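Local coordinates for N-acyl-D-glutamate deacylase (Bordetella bronchiseptica, PDB 3GIP), which hydrolyses N-acyl-D-glutamate to D-glutamate and a carboxylate, as a zinc-containing deacylase of the amidohydrolase superfamily, at residues T186-Q191 and H218-A223; G225-V230 and S260-A265. All coordinates share one frame; numbering follows the deposited sequence.

Contact 1 of 2, residues T186-Q191 and H218-A223; sequences TGLAYQ and HIRNEA. With ZN (zinc ion), chain F; ACY (acetic acid), chain C.
Acetate O, at the edge of the H218 imidazole and near its plane, is gripped twice: Y190 OH donates to it over 2.6 Å, and the zinc ion binds it at 2.3 Å. The acetate, probably from the crystallisation liquor, chelates the metal through OXT as well. With CG anti to the backbone N (chi1 170°), the H218 imidazole leaves the strand end beside the carbonyl carbon, and its ND1 meets the zinc at 2.0 Å; C95 and H248 supply the other protein ligands. Y190 crosses H218 at about a right angle as side chains go, and the ring planes make 56°; Y190 CE2 lies over one face of the imidazole, and Y190 OH comes 3.2 Å from H218 CE1. Y190 OH also hydrogen-bonds T289, which ties the phenol down beside the metal. A189 CB packs against H218 NE2 and reaches 3.3 Å from R220 O. Behind the site the backbones are pinned by H218 N to T186 O, nearly straight at 172°, and by the more bent bond from L188 N to H218 O. L188 CB packs 3.4 Å from R220 N and also lies over one face of the guanidinium, whose NE makes a salt bridge with E232 while NH1 and NH2 bond to A194 O and A196 O. G187 and H218 form a parallel bridge where TIM-barrel strands 183-187 and 214-218 end, with L188 reaching helices 198-210 and 226-240.

Contact 2 of 2, residues G225-V230 and S260-A265; sequences GVEAAV and SRATLA
T263 projects from helix 260-272 against helix 226-240, and its CB starts the contact 3.9 Å from V230 CG2. From there the side chain forks. The methyl branch, CG2, is anti to its own carbonyl carbon and does most of the touching: it lies 3.7 Å from V230 CG2 and also meets E227 CA and V226 CG2, with E227 CG near as well. The methyl thus meets three residues of the facing helix; the V230 and E227 side chains each cross T263 at about a right angle. The hydroxyl branch takes a different course: OG1 is hydrogen-bonded with H249. These are neighbouring helices on the outside of the TIM barrel characteristic of amidohydrolases; the N-to-C directions of their short segments differ by just 10°, with the axes 9.4 Å apart at closest approach. E227 runs extended beyond CG and carries its carboxylate across to A262, where OE1 comes 3.4 Å from CB; this is a van der Waals approach of a charged group to a methyl. Its other oxygen, OE2, pairs in a salt bridge with R259, which lies just before helix 260-272. V230 CG1, anti to the backbone N (chi1 167°), is the branch beside T263 O, 4.1 Å away.

How the contacts relate
Along the chain the two contacts come in series, neither nested nor crossed. Contact 1 closes the excursion from strand 183-187 through helix 198-210 to the end of strand 214-218, at the zinc. A short turn then leads into helix 226-240, where contact 2 opens; it closes after strand 243-246, at the start of helix 260-272. The two contacts touch: I219 CD1 packs on A229 CB and V230 CG2, N221 O approaches A229 CB to 3.2 Å, and N221 OD1 hydrogen-bonds G225 N at the helix start. Contact 1 thus belongs to the metal-binding strand ends of the barrel, contact 2 to its outer helices, their centres 13 Å apart.

Contact 1 of 2, residues T186-Q191 and H218-A223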
ATOM      1  N   THR A 186      -0.142  -6.955  10.477  1.00 13.75           N
ATOM      2  CA  THR A 186       0.211  -8.345  10.719  1.00 13.68           C
ATOM      3  C   THR A 186       0.453  -9.043   9.386  1.00 14.34           C
ATOM      4  O   THR A 186      -0.074  -8.629   8.346  1.00 14.79           O
ATOM      5  CB  THR A 186      -0.896  -9.113  11.485  1.00 14.37           C
ATOM      6  OG1 THR A 186      -2.171  -8.877  10.871  1.00 13.14           O
ATOM      7  CG2 THR A 186      -0.946  -8.670  12.936  1.00 13.66           C
ATOM      8  N   GLY A 187       1.281 -10.081   9.428  1.00 13.76           N
ATOM      9  CA  GLY A 187       1.585 -10.882   8.251  1.00 14.37           C
ATOM     10  C   GLY A 187       1.430 -12.305   8.750  1.00 14.15           C
ATOM     11  O   GLY A 187       2.411 -13.028   8.935  1.00 15.13           O
ATOM     12  N   LEU A 188       0.183 -12.703   8.975  1.00 14.77           N
ATOM     13  CA  LEU A 188      -0.116 -14.017   9.527  1.00 14.70           C
ATOM     14  C   LEU A 188       0.232 -15.203   8.640  1.00 14.45           C
ATOM     15  O   LEU A 188       0.264 -16.341   9.105  1.00 15.51           O
ATOM     16  CB  LEU A 188      -1.589 -14.065   9.955  1.00 14.76           C
ATOM     17  CG  LEU A 188      -1.986 -12.930  10.911  1.00 15.29           C
ATOM     18  CD1 LEU A 188      -3.416 -13.134  11.380  1.00 16.09           C
ATOM     19  CD2 LEU A 188      -1.035 -12.890  12.110  1.00 16.02           C
ATOM     20  N   ALA A 189       0.516 -14.934   7.370  1.00 15.15           N
ATOM     21  CA  ALA A 189       0.888 -15.990   6.436  1.00 14.36           C
ATOM     22  C   ALA A 189       2.403 -16.180   6.456  1.00 15.22           C
ATOM     23  O   ALA A 189       2.929 -17.088   5.814  1.00 17.45           O
ATOM     24  CB  ALA A 189       0.429 -15.623   5.017  1.00 15.35           C
ATOM     25  N   TYR A 190       3.098 -15.318   7.197  1.00 16.06           N
ATOM     26  CA  TYR A 190       4.557 -15.358   7.280  1.00 16.70           C
ATOM     27  C   TYR A 190       5.096 -15.612   8.682  1.00 17.37           C
ATOM     28  O   TYR A 190       4.404 -15.411   9.681  1.00 18.05           O
ATOM     29  CB  TYR A 190       5.156 -14.026   6.827  1.00 17.22           C
ATOM     30  CG  TYR A 190       4.756 -13.563   5.453  1.00 17.11           C
ATOM     31  CD1 TYR A 190       4.993 -14.351   4.333  1.00 18.12           C
ATOM     32  CD2 TYR A 190       4.182 -12.304   5.268  1.00 18.10           C
ATOM     33  CE1 TYR A 190       4.672 -13.898   3.057  1.00 18.63           C
ATOM     34  CE2 TYR A 190       3.859 -11.842   4.000  1.00 18.42           C
ATOM     35  CZ  TYR A 190       4.109 -12.644   2.899  1.00 18.31           C
ATOM     36  OH  TYR A 190       3.796 -12.189   1.638  1.00 17.21           O
ATOM     37  N   GLN A 191       6.350 -16.039   8.737  1.00 17.96           N
ATOM     38  CA  GLN A 191       7.019 -16.252  10.010  1.00 17.28           C
ATOM     39  C   GLN A 191       7.588 -14.882  10.352  1.00 17.48           C
ATOM     40  O   GLN A 191       8.003 -14.139   9.460  1.00 17.85           O
ATOM     41  CB  GLN A 191       8.158 -17.262   9.860  1.00 18.96           C
ATOM     42  CG  GLN A 191       7.696 -18.684   9.635  1.00 22.03           C
ATOM     43  CD  GLN A 191       6.818 -19.189  10.761  1.00 25.53           C
ATOM     44  OE1 GLN A 191       7.198 -19.136  11.933  1.00 28.09           O
ATOM     45  NE2 GLN A 191       5.638 -19.685  10.415  1.00 27.98           N
ATOM     46  N   HIS A 218      -2.336  -8.855   6.548  1.00 14.23           N
ATOM     47  CA  HIS A 218      -2.105  -9.748   5.430  1.00 13.20           C
ATOM     48  C   HIS A 218      -2.527 -10.986   6.215  1.00 13.56           C
ATOM     49  O   HIS A 218      -1.789 -11.472   7.081  1.00 14.62           O
ATOM     50  CB  HIS A 218      -0.620  -9.801   5.055  1.00 13.65           C
ATOM     51  CG  HIS A 218      -0.290 -10.874   4.064  1.00 12.80           C
ATOM     52  ND1 HIS A 218       0.561 -10.670   2.996  1.00 13.63           N
ATOM     53  CD2 HIS A 218      -0.676 -12.171   3.995  1.00 13.67           C
ATOM     54  CE1 HIS A 218       0.681 -11.796   2.314  1.00 13.52           C
ATOM     55  NE2 HIS A 218      -0.058 -12.721   2.900  1.00 14.51           N
ATOM     56  N   ILE A 219      -3.738 -11.464   5.950  1.00 13.27           N
ATOM     57  CA  ILE A 219      -4.295 -12.589   6.689  1.00 12.92           C
ATOM     58  C   ILE A 219      -3.541 -13.920   6.627  1.00 13.95           C
ATOM     59  O   ILE A 219      -2.659 -14.122   5.792  1.00 13.73           O
ATOM     60  CB  ILE A 219      -5.793 -12.760   6.338  1.00 11.88           C
ATOM     61  CG1 ILE A 219      -5.972 -13.140   4.869  1.00 13.01           C
ATOM     62  CG2 ILE A 219      -6.520 -11.437   6.608  1.00 13.73           C
ATOM     63  CD1 ILE A 219      -7.430 -13.248   4.460  1.00 14.73           C
ATOM     64  N   ARG A 220      -3.905 -14.824   7.534  1.00 14.08           N
ATOM     65  CA  ARG A 220      -3.231 -16.112   7.670  1.00 15.00           C
ATOM     66  C   ARG A 220      -3.096 -16.947   6.403  1.00 14.29           C
ATOM     67  O   ARG A 220      -2.040 -17.527   6.146  1.00 15.60           O
ATOM     68  CB  ARG A 220      -3.906 -16.931   8.774  1.00 15.53           C
ATOM     69  CG  ARG A 220      -3.103 -18.148   9.219  1.00 17.89           C
ATOM     70  CD  ARG A 220      -3.703 -18.754  10.482  1.00 17.84           C
ATOM     71  NE  ARG A 220      -3.656 -17.823  11.608  1.00 19.07           N
ATOM     72  CZ  ARG A 220      -2.594 -17.643  12.390  1.00 18.28           C
ATOM     73  NH1 ARG A 220      -1.484 -18.339  12.175  1.00 18.72           N
ATOM     74  NH2 ARG A 220      -2.640 -16.762  13.382  1.00 18.29           N
ATOM     75  N   ASN A 221      -4.162 -17.017   5.616  1.00 14.45           N
ATOM     76  CA  ASN A 221      -4.118 -17.778   4.380  1.00 15.22           C
ATOM     77  C   ASN A 221      -5.083 -17.154   3.391  1.00 13.71           C
ATOM     78  O   ASN A 221      -6.180 -16.746   3.763  1.00 14.55           O
ATOM     79  CB  ASN A 221      -4.487 -19.239   4.638  1.00 16.20           C
ATOM     80  CG  ASN A 221      -4.396 -20.085   3.387  1.00 16.91           C
ATOM     81  OD1 ASN A 221      -5.366 -20.221   2.642  1.00 17.61           O
ATOM     82  ND2 ASN A 221      -3.217 -20.646   3.138  1.00 19.66           N
ATOM     83  N   GLU A 222      -4.668 -17.076   2.132  1.00 14.64           N
ATOM     84  CA  GLU A 222      -5.509 -16.468   1.113  1.00 13.68           C
ATOM     85  C   GLU A 222      -5.918 -17.454   0.029  1.00 15.58           C
ATOM     86  O   GLU A 222      -6.244 -17.066  -1.096  1.00 15.40           O
ATOM     87  CB  GLU A 222      -4.786 -15.256   0.519  1.00 14.18           C
ATOM     88  CG  GLU A 222      -4.440 -14.212   1.584  1.00 13.90           C
ATOM     89  CD  GLU A 222      -3.872 -12.929   1.011  1.00 13.38           C
ATOM     90  OE1 GLU A 222      -2.723 -12.946   0.525  1.00 15.59           O
ATOM     91  OE2 GLU A 222      -4.584 -11.902   1.042  1.00 12.71           O
ATOM     92  N   ALA A 223      -5.916 -18.735   0.388  1.00 15.01           N
ATOM     93  CA  ALA A 223      -6.302 -19.797  -0.532  1.00 16.21           C
ATOM     94  C   ALA A 223      -7.402 -20.643   0.111  1.00 16.93           C
ATOM     95  O   ALA A 223      -8.482 -20.138   0.403  1.00 17.50           O
ATOM     96  CB  ALA A 223      -5.090 -20.660  -0.880  1.00 17.77           C
TER
HETATM   97 ZN    ZN F 484       1.030  -8.889   2.193  1.00 14.07          ZN
HETATM   98  C   ACY C 481       2.991  -9.020   0.399  1.00 20.01           C
HETATM   99  O   ACY C 481       2.936  -9.788   1.332  1.00 19.58           O
HETATM  100  OXT ACY C 481       1.996  -8.161   0.187  1.00 21.33           O
HETATM  101  CH3 ACY C 481       4.179  -9.033  -0.521  1.00 20.16           C

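Contact 2 of 2, residues G225-V230 and S260-A265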
ATOM      1  N   GLY A 225      -7.871 -21.603   3.057  1.00 16.58           N
ATOM      2  CA  GLY A 225      -8.347 -21.129   4.345  1.00 16.51           C
ATOM      3  C   GLY A 225      -8.677 -19.651   4.391  1.00 16.18           C
ATOM      4  O   GLY A 225      -8.700 -19.060   5.469  1.00 15.31           O
ATOM      5  N   VAL A 226      -8.962 -19.054   3.235  1.00 15.50           N
ATOM      6  CA  VAL A 226      -9.257 -17.627   3.177  1.00 14.50           C
ATOM      7  C   VAL A 226     -10.465 -17.185   4.001  1.00 13.72           C
ATOM      8  O   VAL A 226     -10.426 -16.132   4.636  1.00 15.08           O
ATOM      9  CB  VAL A 226      -9.419 -17.144   1.707  1.00 14.68           C
ATOM     10  CG1 VAL A 226     -10.679 -17.721   1.088  1.00 15.29           C
ATOM     11  CG2 VAL A 226      -9.425 -15.618   1.659  1.00 15.20           C
ATOM     12  N   GLU A 227     -11.538 -17.972   4.006  1.00 14.56           N
ATOM     13  CA  GLU A 227     -12.707 -17.585   4.791  1.00 15.12           C
ATOM     14  C   GLU A 227     -12.394 -17.590   6.284  1.00 14.94           C
ATOM     15  O   GLU A 227     -12.794 -16.685   7.011  1.00 14.97           O
ATOM     16  CB  GLU A 227     -13.895 -18.504   4.491  1.00 15.67           C
ATOM     17  CG  GLU A 227     -14.540 -18.223   3.139  1.00 17.08           C
ATOM     18  CD  GLU A 227     -15.777 -19.064   2.885  1.00 19.77           C
ATOM     19  OE1 GLU A 227     -16.703 -19.029   3.723  1.00 20.74           O
ATOM     20  OE2 GLU A 227     -15.826 -19.755   1.843  1.00 21.59           O
ATOM     21  N   ALA A 228     -11.670 -18.607   6.737  1.00 15.32           N
ATOM     22  CA  ALA A 228     -11.299 -18.691   8.146  1.00 15.38           C
ATOM     23  C   ALA A 228     -10.344 -17.553   8.502  1.00 15.53           C
ATOM     24  O   ALA A 228     -10.403 -16.998   9.602  1.00 15.51           O
ATOM     25  CB  ALA A 228     -10.637 -20.034   8.429  1.00 16.89           C
ATOM     26  N   ALA A 229      -9.469 -17.204   7.562  1.00 15.25           N
ATOM     27  CA  ALA A 229      -8.491 -16.139   7.776  1.00 14.48           C
ATOM     28  C   ALA A 229      -9.151 -14.776   7.957  1.00 14.76           C
ATOM     29  O   ALA A 229      -8.735 -13.986   8.803  1.00 15.19           O
ATOM     30  CB  ALA A 229      -7.507 -16.099   6.616  1.00 14.64           C
ATOM     31  N   VAL A 230     -10.173 -14.493   7.157  1.00 14.02           N
ATOM     32  CA  VAL A 230     -10.881 -13.225   7.281  1.00 13.84           C
ATOM     33  C   VAL A 230     -11.645 -13.211   8.604  1.00 14.63           C
ATOM     34  O   VAL A 230     -11.649 -12.209   9.317  1.00 14.69           O
ATOM     35  CB  VAL A 230     -11.866 -13.013   6.103  1.00 13.69           C
ATOM     36  CG1 VAL A 230     -12.816 -11.857   6.402  1.00 14.83           C
ATOM     37  CG2 VAL A 230     -11.082 -12.719   4.830  1.00 13.30           C
ATOM     38  N   SER A 260     -14.905 -14.803  -2.255  1.00 14.87           N
ATOM     39  CA  SER A 260     -14.959 -13.444  -1.732  1.00 15.44           C
ATOM     40  C   SER A 260     -16.414 -13.065  -1.466  1.00 15.38           C
ATOM     41  O   SER A 260     -16.701 -12.108  -0.751  1.00 15.71           O
ATOM     42  CB  SER A 260     -14.318 -12.450  -2.709  1.00 16.18           C
ATOM     43  OG  SER A 260     -14.999 -12.428  -3.950  1.00 17.90           O
ATOM     44  N   ARG A 261     -17.347 -13.814  -2.042  1.00 16.79           N
ATOM     45  CA  ARG A 261     -18.742 -13.504  -1.786  1.00 16.30           C
ATOM     46  C   ARG A 261     -18.979 -13.757  -0.303  1.00 16.31           C
ATOM     47  O   ARG A 261     -19.668 -12.989   0.366  1.00 15.85           O
ATOM     48  CB  ARG A 261     -19.648 -14.366  -2.673  1.00 19.14           C
ATOM     49  CG  ARG A 261     -19.362 -14.106  -4.146  1.00 25.07           C
ATOM     50  CD  ARG A 261     -20.417 -14.629  -5.100  1.00 29.27           C
ATOM     51  NE  ARG A 261     -20.087 -14.228  -6.467  1.00 33.39           N
ATOM     52  CZ  ARG A 261     -20.860 -14.428  -7.527  1.00 36.22           C
ATOM     53  NH1 ARG A 261     -22.034 -15.035  -7.394  1.00 37.90           N
ATOM     54  NH2 ARG A 261     -20.459 -14.015  -8.725  1.00 36.44           N
ATOM     55  N   ALA A 262     -18.359 -14.813   0.217  1.00 15.22           N
ATOM     56  CA  ALA A 262     -18.491 -15.158   1.626  1.00 15.58           C
ATOM     57  C   ALA A 262     -17.673 -14.235   2.531  1.00 14.31           C
ATOM     58  O   ALA A 262     -18.160 -13.799   3.577  1.00 14.63           O
ATOM     59  CB  ALA A 262     -18.069 -16.606   1.846  1.00 15.39           C
ATOM     60  N   THR A 263     -16.438 -13.930   2.137  1.00 14.23           N
ATOM     61  CA  THR A 263     -15.597 -13.067   2.965  1.00 13.80           C
ATOM     62  C   THR A 263     -16.135 -11.644   3.036  1.00 14.72           C
ATOM     63  O   THR A 263     -16.106 -11.013   4.093  1.00 15.17           O
ATOM     64  CB  THR A 263     -14.139 -13.017   2.458  1.00 12.52           C
ATOM     65  OG1 THR A 263     -14.115 -12.547   1.106  1.00 14.08           O
ATOM     66  CG2 THR A 263     -13.497 -14.397   2.537  1.00 14.60           C
ATOM     67  N   LEU A 264     -16.619 -11.133   1.908  1.00 13.89           N
ATOM     68  CA  LEU A 264     -17.174  -9.787   1.877  1.00 13.98           C
ATOM     69  C   LEU A 264     -18.478  -9.737   2.670  1.00 14.59           C
ATOM     70  O   LEU A 264     -18.814  -8.709   3.259  1.00 14.56           O
ATOM     71  CB  LEU A 264     -17.411  -9.344   0.430  1.00 14.06           C
ATOM     72  CG  LEU A 264     -16.127  -9.170  -0.387  1.00 15.21           C
ATOM     73  CD1 LEU A 264     -16.485  -8.862  -1.836  1.00 16.11           C
ATOM     74  CD2 LEU A 264     -15.275  -8.054   0.211  1.00 14.54           C
ATOM     75  N   ALA A 265     -19.208 -10.847   2.688  1.00 14.10           N
ATOM     76  CA  ALA A 265     -20.459 -10.909   3.437  1.00 14.87           C
ATOM     77  C   ALA A 265     -20.129 -10.838   4.924  1.00 15.31           C
ATOM     78  O   ALA A 265     -20.846 -10.208   5.705  1.00 15.74           O
ATOM     79  CB  ALA A 265     -21.204 -12.207   3.123  1.00 15.01           C
TER